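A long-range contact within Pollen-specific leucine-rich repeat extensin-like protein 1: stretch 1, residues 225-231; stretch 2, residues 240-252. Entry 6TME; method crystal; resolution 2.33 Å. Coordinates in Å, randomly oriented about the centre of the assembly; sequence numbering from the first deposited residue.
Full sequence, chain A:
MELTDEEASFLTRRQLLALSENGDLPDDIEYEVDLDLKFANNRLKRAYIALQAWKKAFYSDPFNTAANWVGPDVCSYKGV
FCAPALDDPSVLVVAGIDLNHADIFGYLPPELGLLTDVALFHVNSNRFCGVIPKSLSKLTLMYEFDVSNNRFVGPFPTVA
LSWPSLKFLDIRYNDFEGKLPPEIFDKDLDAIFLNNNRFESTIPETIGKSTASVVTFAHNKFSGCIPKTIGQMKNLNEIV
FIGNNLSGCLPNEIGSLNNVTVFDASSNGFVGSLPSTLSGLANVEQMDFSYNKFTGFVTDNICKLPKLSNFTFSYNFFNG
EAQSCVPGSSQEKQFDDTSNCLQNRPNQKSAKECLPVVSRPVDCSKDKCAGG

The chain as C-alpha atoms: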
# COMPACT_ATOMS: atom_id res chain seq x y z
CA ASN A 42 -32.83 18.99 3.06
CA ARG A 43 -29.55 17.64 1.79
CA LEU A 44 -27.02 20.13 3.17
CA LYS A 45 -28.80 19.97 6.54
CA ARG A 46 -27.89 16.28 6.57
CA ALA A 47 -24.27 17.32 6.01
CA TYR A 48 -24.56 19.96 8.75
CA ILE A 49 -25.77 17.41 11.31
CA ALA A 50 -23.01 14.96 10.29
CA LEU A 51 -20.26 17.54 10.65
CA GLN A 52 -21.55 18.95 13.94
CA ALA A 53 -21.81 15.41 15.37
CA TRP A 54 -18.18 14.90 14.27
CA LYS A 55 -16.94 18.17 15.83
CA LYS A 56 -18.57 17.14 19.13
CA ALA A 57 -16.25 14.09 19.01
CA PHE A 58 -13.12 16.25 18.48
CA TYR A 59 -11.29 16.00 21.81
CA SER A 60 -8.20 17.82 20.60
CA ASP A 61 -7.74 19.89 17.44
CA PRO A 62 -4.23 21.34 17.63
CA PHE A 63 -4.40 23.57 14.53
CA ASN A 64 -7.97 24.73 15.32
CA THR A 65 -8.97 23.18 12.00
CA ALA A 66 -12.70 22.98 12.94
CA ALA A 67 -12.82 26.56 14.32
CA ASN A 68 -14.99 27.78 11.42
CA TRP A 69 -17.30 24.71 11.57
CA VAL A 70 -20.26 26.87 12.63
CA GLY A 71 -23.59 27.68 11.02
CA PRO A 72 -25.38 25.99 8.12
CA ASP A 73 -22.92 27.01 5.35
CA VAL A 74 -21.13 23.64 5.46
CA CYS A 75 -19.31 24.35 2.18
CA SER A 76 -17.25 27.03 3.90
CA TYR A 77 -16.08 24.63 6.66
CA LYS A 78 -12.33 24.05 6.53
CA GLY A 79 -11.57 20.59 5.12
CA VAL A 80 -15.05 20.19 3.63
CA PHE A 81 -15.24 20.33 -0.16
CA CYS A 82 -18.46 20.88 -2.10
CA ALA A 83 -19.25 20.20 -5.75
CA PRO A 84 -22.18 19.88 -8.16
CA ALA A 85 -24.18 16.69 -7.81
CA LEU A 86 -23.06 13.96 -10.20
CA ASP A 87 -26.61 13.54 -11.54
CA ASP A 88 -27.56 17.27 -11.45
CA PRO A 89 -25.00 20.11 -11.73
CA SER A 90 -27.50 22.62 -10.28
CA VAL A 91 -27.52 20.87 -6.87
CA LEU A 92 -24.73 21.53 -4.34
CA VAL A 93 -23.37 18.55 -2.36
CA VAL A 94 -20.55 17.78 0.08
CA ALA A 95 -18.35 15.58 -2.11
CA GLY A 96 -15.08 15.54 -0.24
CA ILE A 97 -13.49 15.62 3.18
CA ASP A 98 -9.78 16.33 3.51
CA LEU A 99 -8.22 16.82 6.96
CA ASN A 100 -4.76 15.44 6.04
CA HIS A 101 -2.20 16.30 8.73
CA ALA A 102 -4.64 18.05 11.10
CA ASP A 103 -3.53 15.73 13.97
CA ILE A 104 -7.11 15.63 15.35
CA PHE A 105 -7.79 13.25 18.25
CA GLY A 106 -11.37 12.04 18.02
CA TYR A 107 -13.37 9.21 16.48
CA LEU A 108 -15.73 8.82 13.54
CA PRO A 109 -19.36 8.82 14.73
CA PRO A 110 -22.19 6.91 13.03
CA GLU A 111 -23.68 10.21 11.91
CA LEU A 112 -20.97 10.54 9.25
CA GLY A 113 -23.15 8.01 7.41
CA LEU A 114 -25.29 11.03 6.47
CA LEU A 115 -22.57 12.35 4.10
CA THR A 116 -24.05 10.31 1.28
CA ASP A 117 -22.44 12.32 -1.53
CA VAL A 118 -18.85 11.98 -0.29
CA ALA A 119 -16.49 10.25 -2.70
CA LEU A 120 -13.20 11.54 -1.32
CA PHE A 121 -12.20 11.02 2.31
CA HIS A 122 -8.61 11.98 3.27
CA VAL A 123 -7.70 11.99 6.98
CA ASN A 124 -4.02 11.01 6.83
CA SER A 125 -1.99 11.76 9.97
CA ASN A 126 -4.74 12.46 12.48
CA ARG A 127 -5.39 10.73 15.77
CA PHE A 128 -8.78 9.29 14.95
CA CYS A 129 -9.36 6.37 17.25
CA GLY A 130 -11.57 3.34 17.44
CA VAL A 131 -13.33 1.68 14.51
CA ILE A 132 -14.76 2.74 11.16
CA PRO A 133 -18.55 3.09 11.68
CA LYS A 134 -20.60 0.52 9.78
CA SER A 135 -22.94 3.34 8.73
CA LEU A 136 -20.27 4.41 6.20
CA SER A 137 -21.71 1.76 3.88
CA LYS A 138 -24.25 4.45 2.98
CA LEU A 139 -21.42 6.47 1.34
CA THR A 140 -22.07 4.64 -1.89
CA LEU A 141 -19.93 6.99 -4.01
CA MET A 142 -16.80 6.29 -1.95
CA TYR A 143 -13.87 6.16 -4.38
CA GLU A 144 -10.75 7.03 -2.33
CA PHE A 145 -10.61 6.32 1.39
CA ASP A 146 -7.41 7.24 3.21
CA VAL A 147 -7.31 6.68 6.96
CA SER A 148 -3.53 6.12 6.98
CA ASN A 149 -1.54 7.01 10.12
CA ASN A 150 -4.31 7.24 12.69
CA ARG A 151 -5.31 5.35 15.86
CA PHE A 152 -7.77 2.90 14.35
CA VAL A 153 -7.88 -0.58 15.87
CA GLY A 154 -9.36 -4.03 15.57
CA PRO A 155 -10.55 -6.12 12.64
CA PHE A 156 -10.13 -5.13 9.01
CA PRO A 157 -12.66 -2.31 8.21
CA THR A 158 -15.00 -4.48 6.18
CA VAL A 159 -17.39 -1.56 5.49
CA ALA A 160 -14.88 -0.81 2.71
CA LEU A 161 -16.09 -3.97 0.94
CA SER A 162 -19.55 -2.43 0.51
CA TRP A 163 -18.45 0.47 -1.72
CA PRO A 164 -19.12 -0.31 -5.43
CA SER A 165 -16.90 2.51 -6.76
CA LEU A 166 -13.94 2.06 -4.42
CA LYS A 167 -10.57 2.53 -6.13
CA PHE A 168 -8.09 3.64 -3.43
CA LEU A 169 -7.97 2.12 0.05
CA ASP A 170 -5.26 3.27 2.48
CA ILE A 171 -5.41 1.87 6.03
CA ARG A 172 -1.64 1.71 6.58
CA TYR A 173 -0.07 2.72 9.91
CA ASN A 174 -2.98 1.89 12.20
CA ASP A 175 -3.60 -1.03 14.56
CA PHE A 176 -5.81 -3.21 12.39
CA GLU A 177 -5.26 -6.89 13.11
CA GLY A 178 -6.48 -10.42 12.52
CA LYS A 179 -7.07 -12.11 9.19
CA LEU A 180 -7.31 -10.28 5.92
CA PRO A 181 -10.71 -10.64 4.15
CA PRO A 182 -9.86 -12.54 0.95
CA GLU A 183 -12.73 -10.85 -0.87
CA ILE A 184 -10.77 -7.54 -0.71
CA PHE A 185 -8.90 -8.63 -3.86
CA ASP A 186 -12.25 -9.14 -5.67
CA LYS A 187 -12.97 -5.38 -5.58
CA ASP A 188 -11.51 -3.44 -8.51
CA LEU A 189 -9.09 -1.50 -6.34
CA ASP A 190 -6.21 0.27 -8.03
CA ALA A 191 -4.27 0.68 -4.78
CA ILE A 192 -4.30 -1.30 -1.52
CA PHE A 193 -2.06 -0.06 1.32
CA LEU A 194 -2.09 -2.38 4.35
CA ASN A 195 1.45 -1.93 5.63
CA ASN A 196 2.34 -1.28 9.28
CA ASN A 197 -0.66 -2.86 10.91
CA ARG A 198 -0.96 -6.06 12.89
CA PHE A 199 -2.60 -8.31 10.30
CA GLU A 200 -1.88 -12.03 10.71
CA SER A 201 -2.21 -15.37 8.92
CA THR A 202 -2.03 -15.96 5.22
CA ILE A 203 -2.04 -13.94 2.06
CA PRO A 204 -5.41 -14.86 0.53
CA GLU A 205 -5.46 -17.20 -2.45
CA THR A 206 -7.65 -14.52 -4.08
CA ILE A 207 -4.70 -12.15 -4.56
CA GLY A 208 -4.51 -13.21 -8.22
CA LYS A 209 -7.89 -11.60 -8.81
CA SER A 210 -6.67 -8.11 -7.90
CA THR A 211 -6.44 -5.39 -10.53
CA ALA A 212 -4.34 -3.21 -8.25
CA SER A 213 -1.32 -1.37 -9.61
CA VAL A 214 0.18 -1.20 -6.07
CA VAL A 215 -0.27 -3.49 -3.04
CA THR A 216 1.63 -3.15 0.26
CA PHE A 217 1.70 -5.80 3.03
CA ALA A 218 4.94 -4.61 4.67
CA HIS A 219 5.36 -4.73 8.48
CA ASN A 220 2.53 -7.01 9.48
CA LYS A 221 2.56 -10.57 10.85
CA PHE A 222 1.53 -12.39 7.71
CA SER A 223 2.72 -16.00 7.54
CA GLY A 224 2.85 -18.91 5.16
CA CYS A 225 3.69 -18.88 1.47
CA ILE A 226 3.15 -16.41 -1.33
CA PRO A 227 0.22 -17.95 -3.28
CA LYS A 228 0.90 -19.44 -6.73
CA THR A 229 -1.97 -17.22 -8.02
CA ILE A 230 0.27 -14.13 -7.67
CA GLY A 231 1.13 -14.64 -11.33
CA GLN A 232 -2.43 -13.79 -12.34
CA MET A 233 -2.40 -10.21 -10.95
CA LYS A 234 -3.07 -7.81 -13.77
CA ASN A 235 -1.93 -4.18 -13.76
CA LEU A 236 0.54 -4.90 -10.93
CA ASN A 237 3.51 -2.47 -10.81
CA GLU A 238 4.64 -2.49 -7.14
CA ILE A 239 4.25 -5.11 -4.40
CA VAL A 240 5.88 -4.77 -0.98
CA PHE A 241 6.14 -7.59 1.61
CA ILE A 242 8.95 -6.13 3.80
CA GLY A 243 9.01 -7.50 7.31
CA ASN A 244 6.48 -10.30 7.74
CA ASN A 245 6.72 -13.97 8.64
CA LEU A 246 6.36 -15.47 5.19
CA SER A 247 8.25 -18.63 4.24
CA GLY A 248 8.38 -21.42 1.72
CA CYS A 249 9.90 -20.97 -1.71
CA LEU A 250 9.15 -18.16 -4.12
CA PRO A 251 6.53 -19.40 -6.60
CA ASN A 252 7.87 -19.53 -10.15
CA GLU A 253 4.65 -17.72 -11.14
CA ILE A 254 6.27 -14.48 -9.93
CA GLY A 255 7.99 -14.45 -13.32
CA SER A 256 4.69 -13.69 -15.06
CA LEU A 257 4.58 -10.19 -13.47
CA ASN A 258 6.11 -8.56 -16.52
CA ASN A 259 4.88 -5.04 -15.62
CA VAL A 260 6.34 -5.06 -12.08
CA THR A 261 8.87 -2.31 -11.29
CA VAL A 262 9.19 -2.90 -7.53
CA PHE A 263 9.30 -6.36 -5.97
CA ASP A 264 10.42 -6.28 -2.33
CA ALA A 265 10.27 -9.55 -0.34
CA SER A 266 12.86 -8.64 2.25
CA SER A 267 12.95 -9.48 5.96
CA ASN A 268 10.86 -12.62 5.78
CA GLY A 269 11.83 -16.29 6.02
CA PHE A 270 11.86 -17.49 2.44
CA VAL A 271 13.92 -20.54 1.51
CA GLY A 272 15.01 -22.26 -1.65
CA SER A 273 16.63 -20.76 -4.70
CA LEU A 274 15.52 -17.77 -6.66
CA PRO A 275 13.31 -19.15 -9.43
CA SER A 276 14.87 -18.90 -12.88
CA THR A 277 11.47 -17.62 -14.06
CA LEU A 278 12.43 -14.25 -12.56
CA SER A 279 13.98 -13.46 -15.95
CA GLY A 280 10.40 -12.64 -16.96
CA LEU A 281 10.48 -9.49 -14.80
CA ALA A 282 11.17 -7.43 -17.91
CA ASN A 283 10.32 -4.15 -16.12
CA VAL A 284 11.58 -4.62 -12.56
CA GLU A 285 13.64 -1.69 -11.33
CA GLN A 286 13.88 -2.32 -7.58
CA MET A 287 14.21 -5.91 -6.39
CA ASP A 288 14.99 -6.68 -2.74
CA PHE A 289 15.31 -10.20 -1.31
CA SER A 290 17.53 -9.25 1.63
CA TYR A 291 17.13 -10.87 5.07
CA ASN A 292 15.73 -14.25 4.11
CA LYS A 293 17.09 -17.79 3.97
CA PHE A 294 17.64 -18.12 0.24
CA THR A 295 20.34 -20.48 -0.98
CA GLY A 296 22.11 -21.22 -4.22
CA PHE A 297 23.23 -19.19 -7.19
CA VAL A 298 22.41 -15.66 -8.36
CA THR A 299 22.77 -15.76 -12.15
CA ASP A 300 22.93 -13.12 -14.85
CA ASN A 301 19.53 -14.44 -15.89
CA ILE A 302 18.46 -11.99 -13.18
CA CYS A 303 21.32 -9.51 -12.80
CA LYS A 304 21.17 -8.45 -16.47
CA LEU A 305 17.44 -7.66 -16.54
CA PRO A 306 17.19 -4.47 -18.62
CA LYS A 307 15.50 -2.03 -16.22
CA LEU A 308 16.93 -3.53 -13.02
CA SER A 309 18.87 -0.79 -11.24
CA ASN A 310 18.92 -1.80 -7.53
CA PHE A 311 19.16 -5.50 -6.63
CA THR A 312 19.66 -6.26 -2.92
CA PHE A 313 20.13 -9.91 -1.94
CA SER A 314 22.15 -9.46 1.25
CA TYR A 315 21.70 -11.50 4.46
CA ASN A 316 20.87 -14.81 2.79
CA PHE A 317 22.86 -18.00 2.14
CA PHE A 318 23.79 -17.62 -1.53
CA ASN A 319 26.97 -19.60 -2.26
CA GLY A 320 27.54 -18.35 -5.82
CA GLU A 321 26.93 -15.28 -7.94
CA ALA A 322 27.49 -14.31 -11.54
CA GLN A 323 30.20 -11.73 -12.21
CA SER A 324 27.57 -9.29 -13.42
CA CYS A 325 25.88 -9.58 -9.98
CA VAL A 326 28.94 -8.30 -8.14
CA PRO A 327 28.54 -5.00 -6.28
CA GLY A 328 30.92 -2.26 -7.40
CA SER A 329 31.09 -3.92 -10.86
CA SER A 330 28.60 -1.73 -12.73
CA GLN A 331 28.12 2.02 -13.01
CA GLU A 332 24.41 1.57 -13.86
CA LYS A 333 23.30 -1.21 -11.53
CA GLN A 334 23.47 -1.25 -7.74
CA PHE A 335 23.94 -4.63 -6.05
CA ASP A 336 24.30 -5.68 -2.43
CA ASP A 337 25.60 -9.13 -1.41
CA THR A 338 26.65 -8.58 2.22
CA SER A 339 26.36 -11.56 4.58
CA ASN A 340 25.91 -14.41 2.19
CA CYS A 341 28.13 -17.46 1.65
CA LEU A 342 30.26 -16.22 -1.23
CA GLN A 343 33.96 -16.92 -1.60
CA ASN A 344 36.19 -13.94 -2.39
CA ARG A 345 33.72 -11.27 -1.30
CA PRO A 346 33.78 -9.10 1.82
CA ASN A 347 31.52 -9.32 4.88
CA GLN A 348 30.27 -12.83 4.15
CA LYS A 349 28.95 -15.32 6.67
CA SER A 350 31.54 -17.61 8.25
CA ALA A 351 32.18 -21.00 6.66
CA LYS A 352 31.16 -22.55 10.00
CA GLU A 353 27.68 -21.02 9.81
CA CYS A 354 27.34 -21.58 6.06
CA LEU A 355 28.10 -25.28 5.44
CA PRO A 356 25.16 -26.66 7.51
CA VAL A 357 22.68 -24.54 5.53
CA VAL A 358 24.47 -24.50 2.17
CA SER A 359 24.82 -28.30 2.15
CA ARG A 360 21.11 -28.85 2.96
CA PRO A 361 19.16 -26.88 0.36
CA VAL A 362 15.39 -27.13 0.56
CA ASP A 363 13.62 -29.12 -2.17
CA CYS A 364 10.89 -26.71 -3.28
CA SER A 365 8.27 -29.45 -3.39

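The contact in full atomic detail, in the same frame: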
# COMPACT_ATOMS: atom_id res chain seq x y z
N CYS A 225 3.06 -19.00 2.78
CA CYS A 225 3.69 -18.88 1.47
C CYS A 225 3.05 -17.74 0.68
O CYS A 225 1.92 -17.31 0.96
CB CYS A 225 3.56 -20.19 0.69
SG CYS A 225 4.35 -21.70 1.44
N ILE A 226 3.79 -17.24 -0.30
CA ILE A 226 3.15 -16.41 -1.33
C ILE A 226 2.33 -17.32 -2.24
O ILE A 226 2.86 -18.33 -2.73
CB ILE A 226 4.20 -15.66 -2.14
CG1 ILE A 226 5.02 -14.74 -1.24
CG2 ILE A 226 3.54 -14.89 -3.27
CD1 ILE A 226 6.21 -14.13 -1.96
N PRO A 227 1.06 -17.02 -2.49
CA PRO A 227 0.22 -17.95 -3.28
C PRO A 227 0.67 -18.03 -4.74
O PRO A 227 1.13 -17.04 -5.32
CB PRO A 227 -1.19 -17.35 -3.17
CG PRO A 227 -1.14 -16.50 -1.94
CD PRO A 227 0.26 -15.94 -1.88
N LYS A 228 0.55 -19.23 -5.32
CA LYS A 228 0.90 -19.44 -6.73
C LYS A 228 0.09 -18.55 -7.67
O LYS A 228 0.54 -18.28 -8.79
CB LYS A 228 0.70 -20.91 -7.12
CG LYS A 228 1.84 -21.86 -6.78
N THR A 229 -1.10 -18.10 -7.24
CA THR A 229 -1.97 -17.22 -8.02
C THR A 229 -1.41 -15.81 -8.19
O THR A 229 -1.97 -15.04 -8.99
CB THR A 229 -3.37 -17.11 -7.37
OG1 THR A 229 -3.23 -16.87 -5.96
CG2 THR A 229 -4.16 -18.40 -7.56
N ILE A 230 -0.33 -15.45 -7.49
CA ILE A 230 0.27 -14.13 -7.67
C ILE A 230 0.57 -13.83 -9.13
O ILE A 230 0.58 -12.66 -9.55
CB ILE A 230 1.53 -14.00 -6.81
CG1 ILE A 230 1.98 -12.54 -6.79
CG2 ILE A 230 2.65 -14.92 -7.36
CD1 ILE A 230 2.84 -12.21 -5.60
N GLY A 231 0.84 -14.86 -9.93
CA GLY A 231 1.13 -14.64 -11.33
C GLY A 231 -0.03 -14.09 -12.13
O GLY A 231 0.18 -13.54 -13.21
N VAL A 240 4.93 -4.93 -2.08
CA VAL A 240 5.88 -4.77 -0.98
C VAL A 240 5.46 -5.67 0.17
O VAL A 240 4.35 -5.53 0.70
CB VAL A 240 5.95 -3.30 -0.53
CG1 VAL A 240 7.01 -3.13 0.54
CG2 VAL A 240 6.25 -2.40 -1.74
N PHE A 241 6.34 -6.62 0.53
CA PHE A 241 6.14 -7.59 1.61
C PHE A 241 7.10 -7.39 2.78
O PHE A 241 7.10 -8.24 3.69
CB PHE A 241 6.37 -9.02 1.12
CG PHE A 241 5.45 -9.49 0.05
CD1 PHE A 241 4.18 -9.97 0.36
CD2 PHE A 241 5.90 -9.57 -1.26
CE1 PHE A 241 3.35 -10.44 -0.64
CE2 PHE A 241 5.08 -10.04 -2.26
CZ PHE A 241 3.80 -10.48 -1.96
N ILE A 242 7.94 -6.36 2.77
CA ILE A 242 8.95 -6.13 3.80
C ILE A 242 8.46 -6.49 5.20
O ILE A 242 7.47 -5.93 5.69
CB ILE A 242 9.43 -4.67 3.78
CG1 ILE A 242 9.86 -4.25 2.40
CG2 ILE A 242 10.60 -4.47 4.75
CD1 ILE A 242 10.27 -2.80 2.35
N GLY A 243 9.17 -7.38 5.88
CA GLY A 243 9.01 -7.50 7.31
C GLY A 243 7.75 -8.21 7.74
O GLY A 243 6.90 -7.63 8.41
N ASN A 244 7.60 -9.46 7.33
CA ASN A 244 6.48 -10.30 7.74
C ASN A 244 7.09 -11.62 8.19
O ASN A 244 8.28 -11.73 8.49
CB ASN A 244 5.46 -10.45 6.60
CG ASN A 244 4.52 -9.26 6.51
OD1 ASN A 244 3.63 -9.09 7.34
ND2 ASN A 244 4.71 -8.43 5.49
N ASN A 245 6.25 -12.65 8.26
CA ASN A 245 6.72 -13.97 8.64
C ASN A 245 6.36 -14.96 7.56
O ASN A 245 5.84 -16.05 7.85
CB ASN A 245 6.13 -14.37 9.99
CG ASN A 245 6.82 -13.66 11.14
OD1 ASN A 245 8.06 -13.69 11.25
ND2 ASN A 245 6.04 -12.99 11.97
N LEU A 246 6.61 -14.58 6.31
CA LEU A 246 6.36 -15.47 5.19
C LEU A 246 7.55 -16.43 5.01
O LEU A 246 8.68 -16.17 5.46
CB LEU A 246 6.13 -14.65 3.93
CG LEU A 246 4.97 -13.64 3.93
CD1 LEU A 246 5.10 -12.71 2.70
CD2 LEU A 246 3.61 -14.34 3.94
N SER A 247 7.29 -17.54 4.33
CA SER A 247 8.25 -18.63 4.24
C SER A 247 7.89 -19.47 3.02
O SER A 247 7.07 -19.07 2.19
CB SER A 247 8.25 -19.47 5.52
OG SER A 247 6.95 -19.99 5.75
N GLY A 248 8.50 -20.64 2.93
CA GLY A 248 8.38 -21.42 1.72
C GLY A 248 9.28 -20.84 0.63
O GLY A 248 10.05 -19.89 0.84
N CYS A 249 9.16 -21.43 -0.55
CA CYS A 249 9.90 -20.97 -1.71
C CYS A 249 9.10 -19.93 -2.47
O CYS A 249 7.87 -19.92 -2.41
CB CYS A 249 10.22 -22.15 -2.63
SG CYS A 249 11.20 -23.45 -1.86
N LEU A 250 9.80 -19.07 -3.20
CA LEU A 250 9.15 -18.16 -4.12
C LEU A 250 8.44 -18.97 -5.20
O LEU A 250 9.04 -19.86 -5.78
CB LEU A 250 10.16 -17.23 -4.76
CG LEU A 250 10.67 -16.12 -3.85
CD1 LEU A 250 11.56 -15.13 -4.61
CD2 LEU A 250 9.49 -15.40 -3.19
N PRO A 251 7.17 -18.70 -5.48
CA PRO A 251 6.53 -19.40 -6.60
C PRO A 251 7.10 -18.91 -7.91
O PRO A 251 7.28 -17.71 -8.12
CB PRO A 251 5.04 -19.05 -6.45
CG PRO A 251 5.00 -17.83 -5.60
CD PRO A 251 6.19 -17.94 -4.68
N ASN A 252 7.40 -19.86 -8.81
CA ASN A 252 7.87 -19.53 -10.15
C ASN A 252 6.92 -18.59 -10.88
O ASN A 252 7.33 -17.91 -11.82
CB ASN A 252 8.07 -20.80 -11.00
CG ASN A 252 8.92 -21.88 -10.30
OD1 ASN A 252 9.87 -21.59 -9.56
ND2 ASN A 252 8.59 -23.13 -10.57
O HOH W 1 6.31 -18.60 -0.34

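No direct hydrogen bond joins the modelled atoms of these two stretches; apolar packing and one water do the work. At Cys225 the backbones come closest, its CA lying 5.3 Å from the CA of Gly248. Cys225 CA also sits 3.5 Å from Ser247 O, a near-linear CA-H...O contact. Its SG lies 4.0 Å from Gly248 CA, and a CB on Gly248 would clash with that sulfur. The backbone angles of Gly248 independently call for glycine, so local conformation and packing impose the same rule.

Ile226 is the hub. Its N donates to a water at 2.9 Å, which in turn donates to Ser247 O at 2.7 Å and Cys249 O at 2.9 Å, bridging backbones that do not pair directly. Its side chain, pointing toward stretch 2, places CD1 3.7 Å from Leu250 CD2 and 4.3 Å from Phe241 CE2, while CB lies 4.0 Å from Pro251 CD.

The CA-to-CB bond of Pro227 points away from stretch 2, but its O accepts from Ile230 N at 3.1 Å, within the turn that leads into the 3-10 segment. Lys228, truncated in the model after CG, lies alongside Pro251, with Lys228 CG 4.3 Å from Pro251 CB. Thr229 faces away. Ile230 returns to the interface: CD1 meets the edge of the Phe241 ring, 4.1 Å from CZ, and CG2 lies 4.1 Å from Pro251 CG.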